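Local coordinates for protein Poly(Beta-D-mannuronate) lyase (Pseudopedobacter saltans, PDB 7O79) that probably cleaves poly(beta-D-mannuronate), the mannuronate chain of alginate, as a parallel beta-helix lyase of polysaccharide lyase family 6, at residues D107-Q112 and K135-M140; N125-Q130 and R152-Q157; C159-I164 and K196-E201; F175-Y180 and L213-N218. All blocks are in the same frame, centred on the assembly; numbering follows the deposited sequence.

All four contacts join successive coils of one parallel beta-helix. Contacts 2 and 3 follow one another along strand 155-162, pairing it first with strand 128-135 and then with strand 194-201. Contact 4 belongs to another face of the coil, where strand 175-177 meets strand 209-214, and it is the buried one of the set. Contact 1 lies farthest from the chain's centre, about 19 Å, between loops, and relies on asparagine amides rather than strand pairing. Inward, contacts 3 and 4 share an aromatic layer, with Phe175 against Phe161 and Phe200, while Val156 of contact 2 also touches Phe175. The outer side of contact 2 is more polar, with paired glutamines and an arginine at its end.

Contact 1: D107-Q112 and K135-M140; sequences DFNPSQ and KGKNNM
Asp107 and Lys135 stand where two adjacent coils of the parallel beta-helix pass from strand into loop, and they carry the backbone pairing one bond further: Asp107 N donates to Lys135 O at 2.8 Å. The Asp107 carboxylate then lies against Gly136, with OD1 3.3 Å from Gly136 CA. Any CB on that residue would run into the same oxygen, so the close approach depends on glycine. Asp107 OD1 and Lys135 NZ are 4.1 Å apart, too far for a salt bridge, though the opposite charges probably attract.

Asn109 does most of the gripping. Its CG is anti to the carbonyl carbon (chi1 -63°), and the amide lies against the backbone of 135-140. ND2 donates to Gly136 O at 2.7 Å, with that oxygen close to the amide plane. At the other end OD1 takes Asn138 N at 3.1 Å, a bent bond whose donor sits above the carbonyl plane. The Asn138 amide stacks on this group, planes 23° apart. An alanine in place of Asn109 would probably leave Gly136 O and Asn138 N without these mates and the Asn138 amide free to turn.

Next along, Pro110 CD packs 3.8 Å from Asn139 CG. Outside the pair, Asn139 ND2 bonds Thr115 O, Asn109 touches Trp119 of strand 118-122, and Lys135 reaches Asp163, just beyond strand 155-162.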
# COMPACT_ATOMS: atom_id res chain seq x y z
N ASP A 107 -16.93 -8.96 -5.05
CA ASP A 107 -18.05 -8.41 -4.27
C ASP A 107 -18.40 -9.22 -3.02
O ASP A 107 -19.58 -9.40 -2.70
CB ASP A 107 -19.30 -8.26 -5.14
CG ASP A 107 -19.05 -7.44 -6.37
OD1 ASP A 107 -18.30 -6.45 -6.26
OD2 ASP A 107 -19.59 -7.78 -7.44
N PHE A 108 -17.38 -9.68 -2.30
CA PHE A 108 -17.54 -10.57 -1.15
C PHE A 108 -17.90 -9.78 0.12
O PHE A 108 -17.24 -9.87 1.16
CB PHE A 108 -16.26 -11.36 -0.96
CG PHE A 108 -16.44 -12.68 -0.25
CD1 PHE A 108 -16.99 -13.77 -0.91
CD2 PHE A 108 -16.03 -12.82 1.06
CE1 PHE A 108 -17.14 -14.99 -0.26
CE2 PHE A 108 -16.17 -14.04 1.74
CZ PHE A 108 -16.73 -15.13 1.07
N ASN A 109 -19.01 -9.04 0.03
CA ASN A 109 -19.32 -7.94 0.93
C ASN A 109 -20.45 -8.27 1.92
O ASN A 109 -21.40 -8.97 1.58
CB ASN A 109 -19.69 -6.69 0.14
CG ASN A 109 -18.54 -6.18 -0.71
OD1 ASN A 109 -17.39 -6.15 -0.24
ND2 ASN A 109 -18.83 -5.75 -1.93
N PRO A 110 -20.36 -7.75 3.13
CA PRO A 110 -21.44 -7.90 4.10
C PRO A 110 -22.52 -6.85 3.81
O PRO A 110 -22.39 -6.05 2.89
CB PRO A 110 -20.74 -7.63 5.43
CG PRO A 110 -19.74 -6.55 5.05
CD PRO A 110 -19.29 -6.87 3.65
N SER A 111 -23.58 -6.86 4.63
CA SER A 111 -24.66 -5.91 4.36
C SER A 111 -24.37 -4.54 4.96
O SER A 111 -24.72 -3.52 4.35
CB SER A 111 -26.01 -6.46 4.84
OG SER A 111 -25.98 -6.75 6.22
N GLN A 112 -23.75 -4.45 6.13
CA GLN A 112 -23.41 -3.14 6.69
C GLN A 112 -21.94 -2.86 6.35
O GLN A 112 -21.09 -3.73 6.56
CB GLN A 112 -23.55 -3.00 8.21
CG GLN A 112 -24.95 -2.97 8.92
CD GLN A 112 -25.68 -4.32 8.95
OE1 GLN A 112 -26.77 -4.49 8.41
NE2 GLN A 112 -25.13 -5.25 9.75
N LYS A 135 -12.18 -7.30 -6.50
CA LYS A 135 -13.16 -6.38 -7.06
C LYS A 135 -14.31 -6.13 -6.10
O LYS A 135 -14.94 -7.07 -5.63
CB LYS A 135 -13.71 -6.92 -8.39
CG LYS A 135 -14.71 -5.96 -9.01
CD LYS A 135 -15.27 -6.46 -10.32
CE LYS A 135 -16.20 -5.42 -10.95
NZ LYS A 135 -17.41 -5.23 -10.11
N GLY A 136 -14.57 -4.86 -5.81
CA GLY A 136 -15.83 -4.47 -5.20
C GLY A 136 -15.88 -4.42 -3.68
O GLY A 136 -16.98 -4.24 -3.13
N LYS A 137 -14.76 -4.54 -2.97
CA LYS A 137 -14.82 -4.49 -1.51
C LYS A 137 -15.42 -3.16 -1.06
O LYS A 137 -15.03 -2.09 -1.53
CB LYS A 137 -13.44 -4.68 -0.90
CG LYS A 137 -13.49 -4.78 0.62
CD LYS A 137 -12.09 -4.76 1.24
CE LYS A 137 -12.11 -5.47 2.57
NZ LYS A 137 -12.48 -4.51 3.68
N ASN A 138 -16.40 -3.23 -0.15
CA ASN A 138 -17.15 -2.02 0.19
C ASN A 138 -17.31 -1.80 1.69
O ASN A 138 -18.02 -0.87 2.08
CB ASN A 138 -18.52 -2.04 -0.52
CG ASN A 138 -19.50 -3.03 0.10
OD1 ASN A 138 -19.18 -3.76 1.03
ND2 ASN A 138 -20.73 -3.02 -0.41
N ASN A 139 -16.63 -2.58 2.53
CA ASN A 139 -16.74 -2.46 3.98
C ASN A 139 -15.44 -1.96 4.59
O ASN A 139 -14.41 -1.84 3.92
CB ASN A 139 -17.12 -3.81 4.61
CG ASN A 139 -16.09 -4.90 4.33
OD1 ASN A 139 -15.37 -4.85 3.33
ND2 ASN A 139 -16.00 -5.87 5.23
N MET A 140 -15.50 -1.69 5.89
CA MET A 140 -14.36 -1.24 6.66
C MET A 140 -13.24 -2.28 6.62
O MET A 140 -13.46 -3.45 6.32
CB MET A 140 -14.79 -0.97 8.11
CG MET A 140 -15.58 0.34 8.36
SD MET A 140 -15.18 1.77 7.31
CE MET A 140 -13.60 2.25 7.96

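Contact 2: N125-Q130 and R152-Q157; sequences NNNLMQ and RYNTVQ. With PO4 (phosphate ion), chain B.
Asn127 and Asn154 lie side by side and point the same way, their amide planes 22° apart. Asn154 OD1 accepts twice from its neighbour: from Asn127 N at 2.8 Å, in the carbonyl plane, and from Asn127 ND2 at 3.0 Å. Asn127 OD1 in turn takes Cys98 N of the preceding coil. This is a short asparagine ladder, the stacking of like residues on successive turns that marks parallel beta-helices. An alanine at Asn154 would probably leave Asn127 N without its acceptor and break the ladder.

Strands 128-130 and 155-157 run parallel beyond it. Gln130 and Gln157 repeat the side-by-side pattern with nearly coplanar amides, Gln157 NE2 donating almost straight along the C=O axis to Gln130 OE1 at 2.8 Å. Leu128 CD1 meets Thr155 CG2 on that same face. On the other, Met129 CE touches Val156 CG1 at 3.8 Å, close to Val120 and Phe122.

At the turn, Asn126 and Tyr153 run alongside, amide and ring planes 7° apart. Arg152 N donates to Asn125 OD1 at 2.8 Å, and a water links that oxygen to Arg152 NH2. NH2 also bonds O1 of a phosphate probably from the crystallisation liquor, and NH1 salt-bridges Asp189.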
# COMPACT_ATOMS: atom_id res chain seq x y z
N ASN A 125 5.85 -14.72 7.66
CA ASN A 125 7.01 -14.22 6.91
C ASN A 125 7.20 -14.86 5.54
O ASN A 125 6.86 -16.02 5.30
CB ASN A 125 8.29 -14.37 7.73
CG ASN A 125 8.14 -13.81 9.12
OD1 ASN A 125 8.07 -12.59 9.31
ND2 ASN A 125 8.11 -14.69 10.11
N ASN A 126 7.78 -14.08 4.64
CA ASN A 126 8.19 -14.56 3.32
C ASN A 126 7.03 -15.16 2.52
O ASN A 126 7.21 -16.11 1.76
CB ASN A 126 9.35 -15.55 3.45
CG ASN A 126 10.47 -15.01 4.29
OD1 ASN A 126 10.43 -15.08 5.52
ND2 ASN A 126 11.46 -14.43 3.64
N ASN A 127 5.84 -14.59 2.65
CA ASN A 127 4.70 -15.06 1.88
C ASN A 127 4.55 -14.28 0.57
O ASN A 127 5.02 -13.15 0.42
CB ASN A 127 3.42 -14.96 2.71
CG ASN A 127 3.50 -15.77 4.01
OD1 ASN A 127 3.42 -17.00 3.99
ND2 ASN A 127 3.66 -15.08 5.15
N LEU A 128 3.88 -14.92 -0.39
CA LEU A 128 3.73 -14.39 -1.74
C LEU A 128 2.29 -14.49 -2.21
O LEU A 128 1.66 -15.55 -2.07
CB LEU A 128 4.65 -15.14 -2.71
CG LEU A 128 4.57 -14.75 -4.19
CD1 LEU A 128 4.84 -13.27 -4.41
CD2 LEU A 128 5.58 -15.58 -4.96
N MET A 129 1.76 -13.39 -2.73
CA MET A 129 0.48 -13.35 -3.44
C MET A 129 0.71 -12.78 -4.82
O MET A 129 1.22 -11.66 -4.94
CB MET A 129 -0.57 -12.47 -2.74
CG MET A 129 -1.99 -12.72 -3.21
SD MET A 129 -3.30 -11.94 -2.20
CE MET A 129 -2.95 -10.19 -2.41
N GLN A 130 0.30 -13.50 -5.86
CA GLN A 130 0.51 -13.00 -7.21
C GLN A 130 -0.56 -13.54 -8.15
O GLN A 130 -1.12 -14.61 -7.92
CB GLN A 130 1.92 -13.36 -7.72
CG GLN A 130 2.20 -14.86 -7.83
CD GLN A 130 3.59 -15.14 -8.37
OE1 GLN A 130 4.50 -14.31 -8.25
NE2 GLN A 130 3.77 -16.32 -8.96
N ARG A 152 7.30 -10.19 8.11
CA ARG A 152 8.29 -9.51 7.29
C ARG A 152 8.47 -10.24 5.97
O ARG A 152 8.25 -11.45 5.88
CB ARG A 152 9.65 -9.44 8.00
CG ARG A 152 9.64 -8.69 9.31
CD ARG A 152 11.01 -8.70 9.97
NE ARG A 152 11.08 -7.74 11.08
CZ ARG A 152 10.56 -7.96 12.28
NH1 ARG A 152 10.66 -7.05 13.24
NH2 ARG A 152 9.92 -9.10 12.53
N TYR A 153 8.90 -9.48 4.95
CA TYR A 153 9.29 -10.01 3.63
C TYR A 153 8.12 -10.64 2.87
O TYR A 153 8.29 -11.61 2.13
CB TYR A 153 10.46 -11.01 3.73
CG TYR A 153 11.75 -10.34 4.15
CD1 TYR A 153 12.56 -9.70 3.21
CD2 TYR A 153 12.17 -10.35 5.48
CE1 TYR A 153 13.74 -9.06 3.59
CE2 TYR A 153 13.34 -9.73 5.86
CZ TYR A 153 14.12 -9.10 4.92
OH TYR A 153 15.28 -8.48 5.31
N ASN A 154 6.93 -10.10 3.04
CA ASN A 154 5.80 -10.52 2.23
C ASN A 154 5.74 -9.69 0.95
O ASN A 154 6.17 -8.53 0.92
CB ASN A 154 4.51 -10.38 3.04
CG ASN A 154 4.52 -11.25 4.29
OD1 ASN A 154 4.80 -12.45 4.21
ND2 ASN A 154 4.20 -10.65 5.46
N THR A 155 5.24 -10.31 -0.11
CA THR A 155 5.29 -9.72 -1.45
C THR A 155 3.92 -9.90 -2.09
O THR A 155 3.35 -10.99 -2.03
CB THR A 155 6.39 -10.39 -2.30
OG1 THR A 155 7.67 -10.07 -1.75
CG2 THR A 155 6.36 -9.88 -3.76
N VAL A 156 3.40 -8.82 -2.69
CA VAL A 156 2.17 -8.86 -3.46
C VAL A 156 2.51 -8.29 -4.84
O VAL A 156 2.91 -7.13 -4.95
CB VAL A 156 1.05 -8.02 -2.79
CG1 VAL A 156 -0.17 -7.91 -3.72
CG2 VAL A 156 0.69 -8.58 -1.40
N GLN A 157 2.37 -9.11 -5.89
CA GLN A 157 2.78 -8.67 -7.21
C GLN A 157 1.84 -9.20 -8.28
O GLN A 157 1.22 -10.25 -8.11
CB GLN A 157 4.24 -9.09 -7.52
CG GLN A 157 4.49 -10.57 -7.50
CD GLN A 157 5.95 -10.91 -7.73
OE1 GLN A 157 6.80 -10.02 -7.78
NE2 GLN A 157 6.26 -12.20 -7.87
P PO4 B . 8.78 -8.37 16.21
O1 PO4 B . 8.11 -8.28 14.85
O2 PO4 B . 9.42 -9.75 16.34
O3 PO4 B . 7.73 -8.18 17.28
O4 PO4 B . 9.84 -7.30 16.41
O HOH W 1 9.53 -11.48 11.25
O HOH W 2 8.08 -12.64 -0.37

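Contact 3: C159-I164 and K196-E201; sequences CYFKDI and KNNLFE
Phe161 and Phe200 pair across two adjacent parallel strands of the beta-helix, 160-162 and 199-201, whose directions differ by 6°. The backbone bonds alternate between the strands: Leu199 N to Cys159 O, Phe161 N to Leu199 O, Glu201 N to Phe161 O and Asp163 N to Glu201 O. All four are nearly straight.

Aromatic packing marks the inward face. The rings of Phe161 and Phe200 lie almost parallel, planes 19° apart, but slid so far that they barely overlap, with centroids 5.1 Å from each other. Phe161 CD1 sits over the Phe200 face near its rim, 3.9 Å above the plane. The Phe161 ring turns its edge to Asn198 CB. Phe161 also meets the ring of Phe134 on neighbouring strand 128-135 and that of Phe175, and Phe200 packs on Ile210 and Ile211, in a stacked hydrophobic interior.

Apolar contact continues on the outer face, where Tyr160 and Leu199 run side by side and Leu199 is buried against Val450. Tyr160 has CG anti to the backbone N (chi1 -173°), and CE1 of its ring touches Leu199 CD2 at 3.5 Å. Lys162 CB lies over one face of the same ring, toward its rim.

A side-chain amide extends the backbone pairing. Asn198 ND2 holds Val156 O, while a lone pair of Asn198 OD1, in the carbonyl plane, takes Cys159 N at 2.8 Å.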
# COMPACT_ATOMS: atom_id res chain seq x y z
N CYS A 159 -1.02 -8.38 -9.14
CA CYS A 159 -2.42 -8.48 -8.79
C CYS A 159 -3.21 -7.32 -9.40
O CYS A 159 -2.66 -6.34 -9.91
CB CYS A 159 -2.60 -8.53 -7.27
SG CYS A 159 -1.99 -10.09 -6.56
N TYR A 160 -4.53 -7.45 -9.34
CA TYR A 160 -5.45 -6.52 -9.96
C TYR A 160 -6.48 -6.10 -8.92
O TYR A 160 -7.20 -6.94 -8.38
CB TYR A 160 -6.11 -7.20 -11.17
CG TYR A 160 -6.97 -6.32 -12.05
CD1 TYR A 160 -6.77 -4.94 -12.11
CD2 TYR A 160 -7.98 -6.87 -12.83
CE1 TYR A 160 -7.55 -4.15 -12.93
CE2 TYR A 160 -8.78 -6.08 -13.65
CZ TYR A 160 -8.56 -4.73 -13.70
OH TYR A 160 -9.34 -3.95 -14.51
N PHE A 161 -6.56 -4.79 -8.65
CA PHE A 161 -7.50 -4.23 -7.68
C PHE A 161 -8.42 -3.26 -8.41
O PHE A 161 -7.98 -2.19 -8.86
CB PHE A 161 -6.78 -3.55 -6.52
CG PHE A 161 -5.71 -4.40 -5.87
CD1 PHE A 161 -4.43 -4.44 -6.39
CD2 PHE A 161 -6.01 -5.17 -4.76
CE1 PHE A 161 -3.44 -5.23 -5.81
CE2 PHE A 161 -5.02 -5.96 -4.16
CZ PHE A 161 -3.74 -6.00 -4.70
N LYS A 162 -9.70 -3.61 -8.51
CA LYS A 162 -10.61 -2.96 -9.43
C LYS A 162 -11.91 -2.59 -8.74
O LYS A 162 -12.49 -3.40 -8.01
CB LYS A 162 -10.93 -3.88 -10.61
CG LYS A 162 -11.93 -3.30 -11.58
CD LYS A 162 -12.26 -4.28 -12.69
CE LYS A 162 -12.68 -3.56 -13.97
NZ LYS A 162 -13.22 -4.53 -14.98
N ASP A 163 -12.39 -1.37 -9.01
CA ASP A 163 -13.72 -0.91 -8.58
C ASP A 163 -13.94 -1.14 -7.09
O ASP A 163 -14.81 -1.89 -6.66
CB ASP A 163 -14.84 -1.58 -9.38
CG ASP A 163 -14.74 -1.34 -10.88
OD1 ASP A 163 -14.28 -0.27 -11.31
OD2 ASP A 163 -15.17 -2.23 -11.64
N ILE A 164 -13.10 -0.48 -6.30
CA ILE A 164 -13.29 -0.51 -4.85
C ILE A 164 -14.11 0.74 -4.57
O ILE A 164 -13.57 1.86 -4.63
CB ILE A 164 -11.95 -0.53 -4.11
CG1 ILE A 164 -11.04 -1.65 -4.66
CG2 ILE A 164 -12.18 -0.67 -2.60
CD1 ILE A 164 -11.61 -3.05 -4.62
N LYS A 196 4.41 -4.71 -5.76
CA LYS A 196 5.17 -4.61 -7.00
C LYS A 196 4.34 -5.03 -8.21
O LYS A 196 3.63 -6.04 -8.16
CB LYS A 196 6.44 -5.47 -6.92
CG LYS A 196 7.32 -5.50 -8.20
CD LYS A 196 8.48 -6.50 -8.00
CE LYS A 196 9.04 -7.04 -9.32
NZ LYS A 196 8.30 -8.30 -9.72
N ASN A 197 4.42 -4.23 -9.28
CA ASN A 197 3.80 -4.56 -10.57
C ASN A 197 2.34 -4.94 -10.40
O ASN A 197 1.86 -5.91 -10.99
CB ASN A 197 4.55 -5.68 -11.30
CG ASN A 197 5.98 -5.32 -11.64
OD1 ASN A 197 6.29 -4.15 -11.88
ND2 ASN A 197 6.85 -6.31 -11.70
N ASN A 198 1.60 -4.16 -9.61
CA ASN A 198 0.16 -4.35 -9.52
C ASN A 198 -0.56 -3.26 -10.31
O ASN A 198 -0.03 -2.17 -10.55
CB ASN A 198 -0.32 -4.32 -8.06
CG ASN A 198 0.35 -5.36 -7.22
OD1 ASN A 198 0.07 -6.55 -7.34
ND2 ASN A 198 1.30 -4.92 -6.39
N LEU A 199 -1.80 -3.56 -10.70
CA LEU A 199 -2.68 -2.63 -11.40
C LEU A 199 -3.84 -2.23 -10.49
O LEU A 199 -4.58 -3.09 -10.00
CB LEU A 199 -3.21 -3.25 -12.69
CG LEU A 199 -4.18 -2.40 -13.52
CD1 LEU A 199 -3.56 -1.09 -13.96
CD2 LEU A 199 -4.65 -3.18 -14.73
N PHE A 200 -4.06 -0.94 -10.33
CA PHE A 200 -5.17 -0.42 -9.58
C PHE A 200 -6.07 0.36 -10.55
O PHE A 200 -5.59 1.20 -11.26
CB PHE A 200 -4.72 0.52 -8.48
CG PHE A 200 -3.79 -0.06 -7.47
CD1 PHE A 200 -2.46 -0.24 -7.75
CD2 PHE A 200 -4.23 -0.36 -6.22
CE1 PHE A 200 -1.61 -0.76 -6.81
CE2 PHE A 200 -3.39 -0.87 -5.28
CZ PHE A 200 -2.08 -1.07 -5.57
N GLU A 201 -7.34 0.05 -10.60
CA GLU A 201 -8.26 0.79 -11.43
C GLU A 201 -9.51 1.14 -10.66
O GLU A 201 -10.26 0.29 -10.32
CB GLU A 201 -8.61 -0.01 -12.65
CG GLU A 201 -9.45 0.72 -13.66
CD GLU A 201 -8.89 0.57 -15.04
OE1 GLU A 201 -8.05 -0.32 -15.24
OE2 GLU A 201 -9.30 1.34 -15.93

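Contact 4: F175-Y180 and L213-N218; sequences FRIWGY and LKSNRN
Ile177 O receives two donors from segment 213-218, Lys214 N at 2.9 Å and Ser215 OG at 3.0 Å, reaching it from opposite faces of its carbonyl plane. Ser215 OG lies between the backbone N and the carbonyl carbon (chi1 52°), within reach of that oxygen. Apolar packing beside this grip brings Ile177 CG1 to Leu213 CD2 at 3.8 Å; separately, Ile177 CG2 lies against the hydroxyl OG of Ser215. Farther along, Asn216 N donates to Tyr180 O at 2.8 Å. The Tyr180 ring presents its edge to Asn216 ND2, with CE1 3.6 Å away and the amide plane almost perpendicular to the ring.

Here strands 175-177 and 209-214, neighbours on one face of the parallel beta-helix, run side by side up to the turn; Ser215 to Asn218 round it into strand 219-226. Ile177 and Leu213 form a parallel bridge, after which a single backbone bond, from Asn216 N, and side-chain contacts continue the pairing. At Gly179 a CB would come close to Ser215 CB and, at these backbone angles, press on the carbonyl O of Trp178.

On the outward side, Lys214 runs alongside Trp178, its CD 3.8 Å from NE1 at the indole edge. A water in the indole plane accepts from NE1 and from Lys214 NZ, bridging the two. Arg176 NE lies over one face of that indole, toward its rim, and Arg176 NH2 bonds Tyr118 OH.

In the second shell, Asn218 ND2 donates to Ser215 OG at 2.9 Å, and Asn218 OD1 is itself held by Phe193 N. Asn238 N and Glu185 O anchor the Asn216 amide.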
# COMPACT_ATOMS: atom_id res chain seq x y z
N PHE A 175 -3.95 -1.07 0.66
CA PHE A 175 -2.85 -1.69 1.40
C PHE A 175 -2.58 -0.87 2.65
O PHE A 175 -2.44 0.36 2.56
CB PHE A 175 -1.56 -1.73 0.56
CG PHE A 175 -1.54 -2.78 -0.53
CD1 PHE A 175 -2.09 -2.52 -1.78
CD2 PHE A 175 -0.89 -3.99 -0.33
CE1 PHE A 175 -2.03 -3.48 -2.81
CE2 PHE A 175 -0.81 -4.96 -1.35
CZ PHE A 175 -1.38 -4.69 -2.59
N ARG A 176 -2.48 -1.52 3.81
CA ARG A 176 -1.99 -0.88 5.03
C ARG A 176 -0.89 -1.76 5.63
O ARG A 176 -1.16 -2.90 6.02
CB ARG A 176 -3.13 -0.64 6.03
CG ARG A 176 -2.66 0.03 7.33
CD ARG A 176 -3.80 0.32 8.34
NE ARG A 176 -4.39 -0.89 8.90
CZ ARG A 176 -5.61 -0.97 9.41
NH1 ARG A 176 -6.38 0.12 9.48
NH2 ARG A 176 -6.05 -2.12 9.89
N ILE A 177 0.34 -1.24 5.68
CA ILE A 177 1.52 -2.02 6.04
C ILE A 177 2.02 -1.59 7.41
O ILE A 177 2.79 -0.63 7.54
CB ILE A 177 2.64 -1.91 5.00
CG1 ILE A 177 2.08 -2.00 3.57
CG2 ILE A 177 3.75 -2.94 5.29
CD1 ILE A 177 1.38 -3.33 3.31
N TRP A 178 1.66 -2.36 8.43
CA TRP A 178 2.24 -2.20 9.75
C TRP A 178 3.55 -2.98 9.83
O TRP A 178 3.88 -3.78 8.95
CB TRP A 178 1.29 -2.70 10.83
CG TRP A 178 0.05 -1.86 11.05
CD1 TRP A 178 -0.08 -0.50 10.91
CD2 TRP A 178 -1.22 -2.35 11.47
NE1 TRP A 178 -1.38 -0.12 11.21
CE2 TRP A 178 -2.10 -1.23 11.57
CE3 TRP A 178 -1.71 -3.63 11.80
CZ2 TRP A 178 -3.43 -1.36 11.96
CZ3 TRP A 178 -3.05 -3.75 12.19
CH2 TRP A 178 -3.89 -2.62 12.27
N GLY A 179 4.27 -2.77 10.93
CA GLY A 179 5.51 -3.43 11.21
C GLY A 179 6.48 -2.48 11.85
O GLY A 179 6.13 -1.35 12.21
N TYR A 180 7.72 -2.94 12.04
CA TYR A 180 8.74 -2.10 12.65
C TYR A 180 8.90 -0.82 11.85
O TYR A 180 9.07 -0.85 10.63
CB TYR A 180 10.08 -2.85 12.71
CG TYR A 180 11.21 -2.05 13.28
CD1 TYR A 180 11.92 -1.13 12.50
CD2 TYR A 180 11.59 -2.20 14.61
CE1 TYR A 180 12.96 -0.39 13.02
CE2 TYR A 180 12.64 -1.46 15.14
CZ TYR A 180 13.32 -0.55 14.34
OH TYR A 180 14.36 0.18 14.87
N LEU A 213 1.81 3.12 3.97
CA LEU A 213 2.98 2.57 4.64
C LEU A 213 3.06 3.12 6.06
O LEU A 213 3.12 4.34 6.25
CB LEU A 213 4.26 2.88 3.86
CG LEU A 213 4.22 2.55 2.36
CD1 LEU A 213 5.58 2.83 1.71
CD2 LEU A 213 3.82 1.09 2.17
N LYS A 214 3.09 2.23 7.04
CA LYS A 214 3.23 2.57 8.45
C LYS A 214 4.31 1.71 9.08
O LYS A 214 4.11 1.09 10.13
CB LYS A 214 1.90 2.39 9.17
CG LYS A 214 0.85 3.44 8.80
CD LYS A 214 -0.44 3.22 9.60
CE LYS A 214 -1.36 4.45 9.50
NZ LYS A 214 -2.74 4.17 10.01
N SER A 215 5.47 1.64 8.42
CA SER A 215 6.58 0.77 8.80
C SER A 215 7.75 1.13 7.89
O SER A 215 7.60 1.96 6.98
CB SER A 215 6.25 -0.72 8.67
OG SER A 215 5.72 -1.00 7.38
N ASN A 216 8.90 0.47 8.11
CA ASN A 216 10.13 0.75 7.36
C ASN A 216 10.42 -0.28 6.27
O ASN A 216 9.93 -1.41 6.28
CB ASN A 216 11.37 0.81 8.27
CG ASN A 216 11.27 1.84 9.36
OD1 ASN A 216 10.35 2.65 9.38
ND2 ASN A 216 12.26 1.85 10.24
N ARG A 217 11.27 0.15 5.32
CA ARG A 217 11.95 -0.71 4.34
C ARG A 217 11.00 -1.44 3.41
O ARG A 217 11.27 -2.56 2.98
CB ARG A 217 12.91 -1.68 5.00
CG ARG A 217 13.72 -1.07 6.09
CD ARG A 217 15.06 -0.66 5.53
NE ARG A 217 15.85 0.09 6.49
CZ ARG A 217 16.93 0.80 6.19
NH1 ARG A 217 17.35 0.87 4.93
NH2 ARG A 217 17.58 1.45 7.15
N ASN A 218 9.93 -0.78 3.04
CA ASN A 218 8.98 -1.33 2.12
C ASN A 218 9.30 -0.90 0.69
O ASN A 218 9.93 0.09 0.50
CB ASN A 218 7.58 -0.92 2.51
CG ASN A 218 7.21 -1.43 3.89
OD1 ASN A 218 7.14 -2.59 4.11
ND2 ASN A 218 7.03 -0.55 4.79
O HOH W 3 -2.91 2.50 11.87